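Cytosolic IMP-GMP specific 5'-nucleotidase (PDB 4OHF) probably removes the 5'-phosphate from nucleoside monophosphates such as IMP and GMP, as a magnesium-dependent nucleotidase of the HAD clan. Local coordinates at residues E188-Y201 against E432-T444. Numbering follows the deposited sequence.
Sequences EKEVVEGLKHFIRY and EKLSDLLEHSPMT
Leu438 enters helix 189-200 as a knob into a hole, its side chain seated among Val191, Gly194, Leu195 and Phe198. Gly194 makes this possible: with no side chain on the helix surface, its CA comes to 3.6 Å from Leu438 CB. The axes of helix 189-200 and the short, weakly bonded helix 434-438 approach to 8.8 Å. Their directions differ by 35°. The forked end of the leucine serves two neighbours. CD1 packs against Leu195 CD2, while CD2 lies almost centrally over one face of the Phe198 ring, 3.8 Å from its centroid.

The opposite face of that ring is taken by Pro442, whose CB stands 3.7 Å from the centroid, only 4° off the ring normal. Phenylalanine suits this place because its flat ring fits between the two aliphatic groups and offers both faces to CH-pi contacts. Its CG lies roughly anti to the carbonyl carbon (chi1 -87°), which carries the ring toward segment 432-444. Proline, compact and rigid, also meets the C-terminal end of the helix: its CD approaches CE1 of His197 in the last turn, and its CG lies over one face of the Tyr201 ring just beyond, offset toward the rim, in another CH-pi contact. Met443 brings its flexible methyl CE to the edge of the Tyr201 ring.

At the other end the contact turns polar. The extended Glu188 chain reaches across to Ser435, whose small hydroxyl fits close to the helix start and donates through OG to Glu188 OE1. A water joins Glu188 OE2 to Ser435 N, and OE2 also forms a salt bridge with Arg30.

Tyr358 and Ile366 of the second subunit pack on Ser441 and Glu439. Within the HAD-like core, Phe198, Leu195 and Leu434 rest on strand 19-22, helix 24-28 packs on Val191, Leu195 and Leu434, and Leu437 lies on strand 429-431.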
loop_
_atom_site.group_PDB
_atom_site.type_symbol
_atom_site.label_atom_id
_atom_site.label_comp_id
_atom_site.label_asym_id
_atom_site.label_seq_id
_atom_site.Cartn_x
_atom_site.Cartn_y
_atom_site.Cartn_z
ATOM N N GLU B 188 -27.405 14.923 -34.322
ATOM C CA GLU B 188 -26.961 16.300 -34.465
ATOM C C GLU B 188 -26.111 16.460 -35.710
ATOM O O GLU B 188 -24.994 15.951 -35.771
ATOM C CB GLU B 188 -26.159 16.723 -33.220
ATOM C CG GLU B 188 -25.462 18.085 -33.328
ATOM C CD GLU B 188 -24.611 18.429 -32.103
ATOM O OE1 GLU B 188 -23.949 19.490 -32.118
ATOM O OE2 GLU B 188 -24.607 17.648 -31.127
ATOM N N LYS B 189 -26.644 17.167 -36.699
ATOM C CA LYS B 189 -25.925 17.411 -37.942
ATOM C C LYS B 189 -24.526 17.975 -37.704
ATOM O O LYS B 189 -23.556 17.531 -38.309
ATOM C CB LYS B 189 -26.720 18.378 -38.832
ATOM C CG LYS B 189 -25.984 18.803 -40.101
ATOM C CD LYS B 189 -26.889 19.484 -41.140
ATOM C CE LYS B 189 -27.476 20.812 -40.648
ATOM N NZ LYS B 189 -28.449 20.648 -39.525
ATOM N N GLU B 190 -24.425 18.946 -36.813
ATOM C CA GLU B 190 -23.144 19.571 -36.522
ATOM C C GLU B 190 -21.989 18.586 -36.284
ATOM O O GLU B 190 -20.869 18.820 -36.738
ATOM C CB GLU B 190 -23.284 20.509 -35.320
ATOM C CG GLU B 190 -24.188 21.739 -35.535
ATOM C CD GLU B 190 -25.658 21.393 -35.850
ATOM O OE1 GLU B 190 -26.281 20.580 -35.129
ATOM O OE2 GLU B 190 -26.200 21.954 -36.827
ATOM N N VAL B 191 -22.250 17.490 -35.575
ATOM C CA VAL B 191 -21.204 16.512 -35.293
ATOM C C VAL B 191 -20.560 16.033 -36.582
ATOM O O VAL B 191 -19.339 16.043 -36.706
ATOM C CB VAL B 191 -21.747 15.273 -34.520
ATOM C CG1 VAL B 191 -20.693 14.183 -34.478
ATOM C CG2 VAL B 191 -22.132 15.662 -33.111
ATOM N N VAL B 192 -21.387 15.613 -37.537
ATOM C CA VAL B 192 -20.886 15.134 -38.818
ATOM C C VAL B 192 -20.137 16.231 -39.567
ATOM O O VAL B 192 -19.035 16.004 -40.074
ATOM C CB VAL B 192 -22.035 14.576 -39.689
ATOM C CG1 VAL B 192 -21.580 14.397 -41.126
ATOM C CG2 VAL B 192 -22.472 13.225 -39.136
ATOM N N GLU B 193 -20.719 17.420 -39.635
ATOM C CA GLU B 193 -20.042 18.515 -40.317
ATOM C C GLU B 193 -18.698 18.755 -39.639
ATOM O O GLU B 193 -17.676 18.962 -40.303
ATOM C CB GLU B 193 -20.873 19.802 -40.272
ATOM C CG GLU B 193 -22.242 19.721 -40.941
ATOM C CD GLU B 193 -22.235 18.904 -42.245
ATOM O OE1 GLU B 193 -21.314 19.101 -43.085
ATOM O OE2 GLU B 193 -23.160 18.066 -42.428
ATOM N N GLY B 194 -18.710 18.714 -38.310
ATOM C CA GLY B 194 -17.505 18.931 -37.533
ATOM C C GLY B 194 -16.397 17.951 -37.839
ATOM O O GLY B 194 -15.244 18.340 -38.024
ATOM N N LEU B 195 -16.737 16.670 -37.879
ATOM C CA LEU B 195 -15.750 15.665 -38.190
ATOM C C LEU B 195 -15.180 15.951 -39.574
ATOM O O LEU B 195 -13.960 15.994 -39.759
ATOM C CB LEU B 195 -16.382 14.276 -38.144
ATOM C CG LEU B 195 -16.756 13.844 -36.726
ATOM C CD1 LEU B 195 -17.542 12.549 -36.756
ATOM C CD2 LEU B 195 -15.492 13.687 -35.909
ATOM N N LYS B 196 -16.062 16.161 -40.543
ATOM C CA LYS B 196 -15.618 16.450 -41.893
ATOM C C LYS B 196 -14.674 17.636 -41.851
ATOM O O LYS B 196 -13.595 17.612 -42.434
ATOM C CB LYS B 196 -16.806 16.753 -42.792
ATOM C CG LYS B 196 -17.532 15.520 -43.287
ATOM C CD LYS B 196 -18.440 15.908 -44.430
ATOM C CE LYS B 196 -19.248 14.745 -44.966
ATOM N NZ LYS B 196 -20.049 15.148 -46.165
ATOM N N HIS B 197 -15.077 18.675 -41.141
ATOM C CA HIS B 197 -14.233 19.840 -41.019
ATOM C C HIS B 197 -12.820 19.397 -40.642
ATOM O O HIS B 197 -11.874 19.596 -41.399
ATOM C CB HIS B 197 -14.775 20.768 -39.940
ATOM C CG HIS B 197 -14.119 22.114 -39.917
ATOM N ND1 HIS B 197 -14.006 22.868 -38.767
ATOM C CD2 HIS B 197 -13.554 22.847 -40.909
ATOM C CE1 HIS B 197 -13.397 24.007 -39.051
ATOM N NE2 HIS B 197 -13.114 24.020 -40.343
ATOM N N PHE B 198 -12.685 18.787 -39.468
ATOM C CA PHE B 198 -11.384 18.324 -38.987
ATOM C C PHE B 198 -10.622 17.423 -39.952
ATOM O O PHE B 198 -9.418 17.589 -40.135
ATOM C CB PHE B 198 -11.530 17.602 -37.641
ATOM C CG PHE B 198 -11.472 18.514 -36.447
ATOM C CD1 PHE B 198 -10.602 18.245 -35.397
ATOM C CD2 PHE B 198 -12.277 19.642 -36.370
ATOM C CE1 PHE B 198 -10.533 19.088 -34.288
ATOM C CE2 PHE B 198 -12.214 20.488 -35.262
ATOM C CZ PHE B 198 -11.338 20.208 -34.224
ATOM N N ILE B 199 -11.305 16.462 -40.556
ATOM C CA ILE B 199 -10.638 15.557 -41.480
ATOM C C ILE B 199 -10.091 16.349 -42.659
ATOM O O ILE B 199 -8.977 16.118 -43.130
ATOM C CB ILE B 199 -11.605 14.490 -41.999
ATOM C CG1 ILE B 199 -12.169 13.700 -40.820
ATOM C CG2 ILE B 199 -10.883 13.563 -42.957
ATOM C CD1 ILE B 199 -13.347 12.831 -41.172
ATOM N N ARG B 200 -10.893 17.298 -43.116
ATOM C CA ARG B 200 -10.540 18.151 -44.233
ATOM C C ARG B 200 -9.160 18.772 -44.020
ATOM O O ARG B 200 -8.405 18.943 -44.973
ATOM C CB ARG B 200 -11.606 19.232 -44.374
ATOM C CG ARG B 200 -11.652 19.953 -45.693
ATOM C CD ARG B 200 -12.876 20.865 -45.712
ATOM N NE ARG B 200 -14.113 20.092 -45.563
ATOM C CZ ARG B 200 -15.147 20.446 -44.801
ATOM N NH1 ARG B 200 -16.219 19.666 -44.746
ATOM N NH2 ARG B 200 -15.110 21.570 -44.089
ATOM N N TYR B 201 -8.827 19.091 -42.772
ATOM C CA TYR B 201 -7.537 19.688 -42.435
ATOM C C TYR B 201 -6.445 18.672 -42.111
ATOM O O TYR B 201 -5.450 19.012 -41.468
ATOM C CB TYR B 201 -7.677 20.644 -41.251
ATOM C CG TYR B 201 -8.231 22.013 -41.586
ATOM C CD1 TYR B 201 -7.415 23.145 -41.541
ATOM C CD2 TYR B 201 -9.585 22.189 -41.902
ATOM C CE1 TYR B 201 -7.936 24.424 -41.794
ATOM C CE2 TYR B 201 -10.116 23.457 -42.159
ATOM C CZ TYR B 201 -9.287 24.570 -42.101
ATOM O OH TYR B 201 -9.810 25.821 -42.338
ATOM N N GLU B 432 -19.465 21.358 -23.234
ATOM C CA GLU B 432 -20.697 20.644 -22.972
ATOM C C GLU B 432 -20.886 19.489 -23.950
ATOM O O GLU B 432 -21.439 18.456 -23.580
ATOM C CB GLU B 432 -21.887 21.586 -23.050
ATOM C CG GLU B 432 -23.210 20.861 -23.163
ATOM C CD GLU B 432 -24.342 21.793 -23.533
ATOM O OE1 GLU B 432 -24.079 22.773 -24.268
ATOM O OE2 GLU B 432 -25.488 21.537 -23.108
ATOM N N LYS B 433 -20.446 19.657 -25.194
ATOM C CA LYS B 433 -20.574 18.592 -26.187
ATOM C C LYS B 433 -19.523 18.690 -27.293
ATOM O O LYS B 433 -19.008 19.760 -27.597
ATOM C CB LYS B 433 -21.988 18.587 -26.799
ATOM C CG LYS B 433 -22.382 19.873 -27.513
ATOM C CD LYS B 433 -23.762 19.756 -28.125
ATOM C CE LYS B 433 -24.159 21.047 -28.806
ATOM N NZ LYS B 433 -23.996 22.154 -27.829
ATOM N N LEU B 434 -19.219 17.553 -27.895
ATOM C CA LEU B 434 -18.213 17.445 -28.941
ATOM C C LEU B 434 -18.278 18.461 -30.090
ATOM O O LEU B 434 -17.233 18.959 -30.545
ATOM C CB LEU B 434 -18.256 16.034 -29.505
ATOM C CG LEU B 434 -17.217 15.642 -30.544
ATOM C CD1 LEU B 434 -15.781 15.764 -29.972
ATOM C CD2 LEU B 434 -17.511 14.216 -30.948
ATOM N N SER B 435 -19.479 18.772 -30.574
ATOM C CA SER B 435 -19.583 19.715 -31.680
ATOM C C SER B 435 -19.086 21.091 -31.231
ATOM O O SER B 435 -18.748 21.941 -32.057
ATOM C CB SER B 435 -21.030 19.794 -32.198
ATOM O OG SER B 435 -21.903 20.362 -31.239
ATOM N N ASP B 436 -19.048 21.319 -29.920
ATOM C CA ASP B 436 -18.541 22.591 -29.415
ATOM C C ASP B 436 -17.079 22.645 -29.866
ATOM O O ASP B 436 -16.622 23.617 -30.461
ATOM C CB ASP B 436 -18.641 22.662 -27.883
ATOM C CG ASP B 436 -20.081 22.837 -27.391
ATOM O OD1 ASP B 436 -20.328 22.644 -26.170
ATOM O OD2 ASP B 436 -20.966 23.165 -28.223
ATOM N N LEU B 437 -16.345 21.578 -29.603
ATOM C CA LEU B 437 -14.958 21.535 -30.021
ATOM C C LEU B 437 -14.824 21.507 -31.546
ATOM O O LEU B 437 -14.080 22.303 -32.119
ATOM C CB LEU B 437 -14.253 20.317 -29.422
ATOM C CG LEU B 437 -12.832 20.078 -29.936
ATOM C CD1 LEU B 437 -11.961 21.274 -29.593
ATOM C CD2 LEU B 437 -12.270 18.808 -29.327
ATOM N N LEU B 438 -15.550 20.609 -32.207
ATOM C CA LEU B 438 -15.425 20.479 -33.657
ATOM C C LEU B 438 -15.821 21.715 -34.447
ATOM O O LEU B 438 -15.594 21.785 -35.651
ATOM C CB LEU B 438 -16.217 19.268 -34.152
ATOM C CG LEU B 438 -15.830 17.923 -33.531
ATOM C CD1 LEU B 438 -16.757 16.844 -34.054
ATOM C CD2 LEU B 438 -14.391 17.593 -33.857
ATOM N N GLU B 439 -16.398 22.697 -33.768
ATOM C CA GLU B 439 -16.829 23.929 -34.416
ATOM C C GLU B 439 -15.677 24.944 -34.402
ATOM O O GLU B 439 -15.749 26.005 -35.013
ATOM C CB GLU B 439 -18.027 24.503 -33.663
ATOM C CG GLU B 439 -19.068 25.116 -34.555
ATOM C CD GLU B 439 -19.875 24.061 -35.280
ATOM O OE1 GLU B 439 -20.820 23.512 -34.670
ATOM O OE2 GLU B 439 -19.556 23.772 -36.454
ATOM N N HIS B 440 -14.633 24.618 -33.653
ATOM C CA HIS B 440 -13.448 25.456 -33.564
ATOM C C HIS B 440 -12.498 25.075 -34.685
ATOM O O HIS B 440 -12.687 24.074 -35.378
ATOM C CB HIS B 440 -12.745 25.250 -32.225
ATOM C CG HIS B 440 -13.434 25.913 -31.079
ATOM N ND1 HIS B 440 -14.692 25.549 -30.654
ATOM C CD2 HIS B 440 -13.050 26.939 -30.281
ATOM C CE1 HIS B 440 -15.054 26.321 -29.644
ATOM N NE2 HIS B 440 -14.075 27.173 -29.397
ATOM N N SER B 441 -11.462 25.878 -34.848
ATOM C CA SER B 441 -10.463 25.633 -35.877
ATOM C C SER B 441 -9.593 24.442 -35.501
ATOM O O SER B 441 -9.037 24.392 -34.409
ATOM C CB SER B 441 -9.580 26.867 -36.034
ATOM O OG SER B 441 -8.470 26.585 -36.859
ATOM N N PRO B 442 -9.465 23.461 -36.398
ATOM C CA PRO B 442 -8.626 22.312 -36.062
ATOM C C PRO B 442 -7.151 22.692 -35.924
ATOM O O PRO B 442 -6.293 21.821 -35.900
ATOM C CB PRO B 442 -8.879 21.349 -37.218
ATOM C CG PRO B 442 -9.225 22.259 -38.346
ATOM C CD PRO B 442 -10.117 23.273 -37.703
ATOM N N MET B 443 -6.872 23.996 -35.835
ATOM C CA MET B 443 -5.500 24.509 -35.682
ATOM C C MET B 443 -5.392 25.361 -34.409
ATOM O O MET B 443 -4.300 25.796 -34.022
ATOM C CB MET B 443 -5.096 25.376 -36.894
ATOM C CG MET B 443 -5.088 24.670 -38.268
ATOM S SD MET B 443 -3.971 23.245 -38.395
ATOM C CE MET B 443 -4.656 22.346 -39.834
ATOM N N THR B 444 -6.546 25.598 -33.782
ATOM C CA THR B 444 -6.680 26.391 -32.562
ATOM C C THR B 444 -5.637 26.125 -31.476
ATOM O O THR B 444 -5.383 24.982 -31.114
ATOM C CB THR B 444 -8.058 26.153 -31.922
ATOM O OG1 THR B 444 -9.091 26.427 -32.880
ATOM C CG2 THR B 444 -8.241 27.039 -30.717
HETATM O O HOH W 1 -21.986 16.876 -29.910
#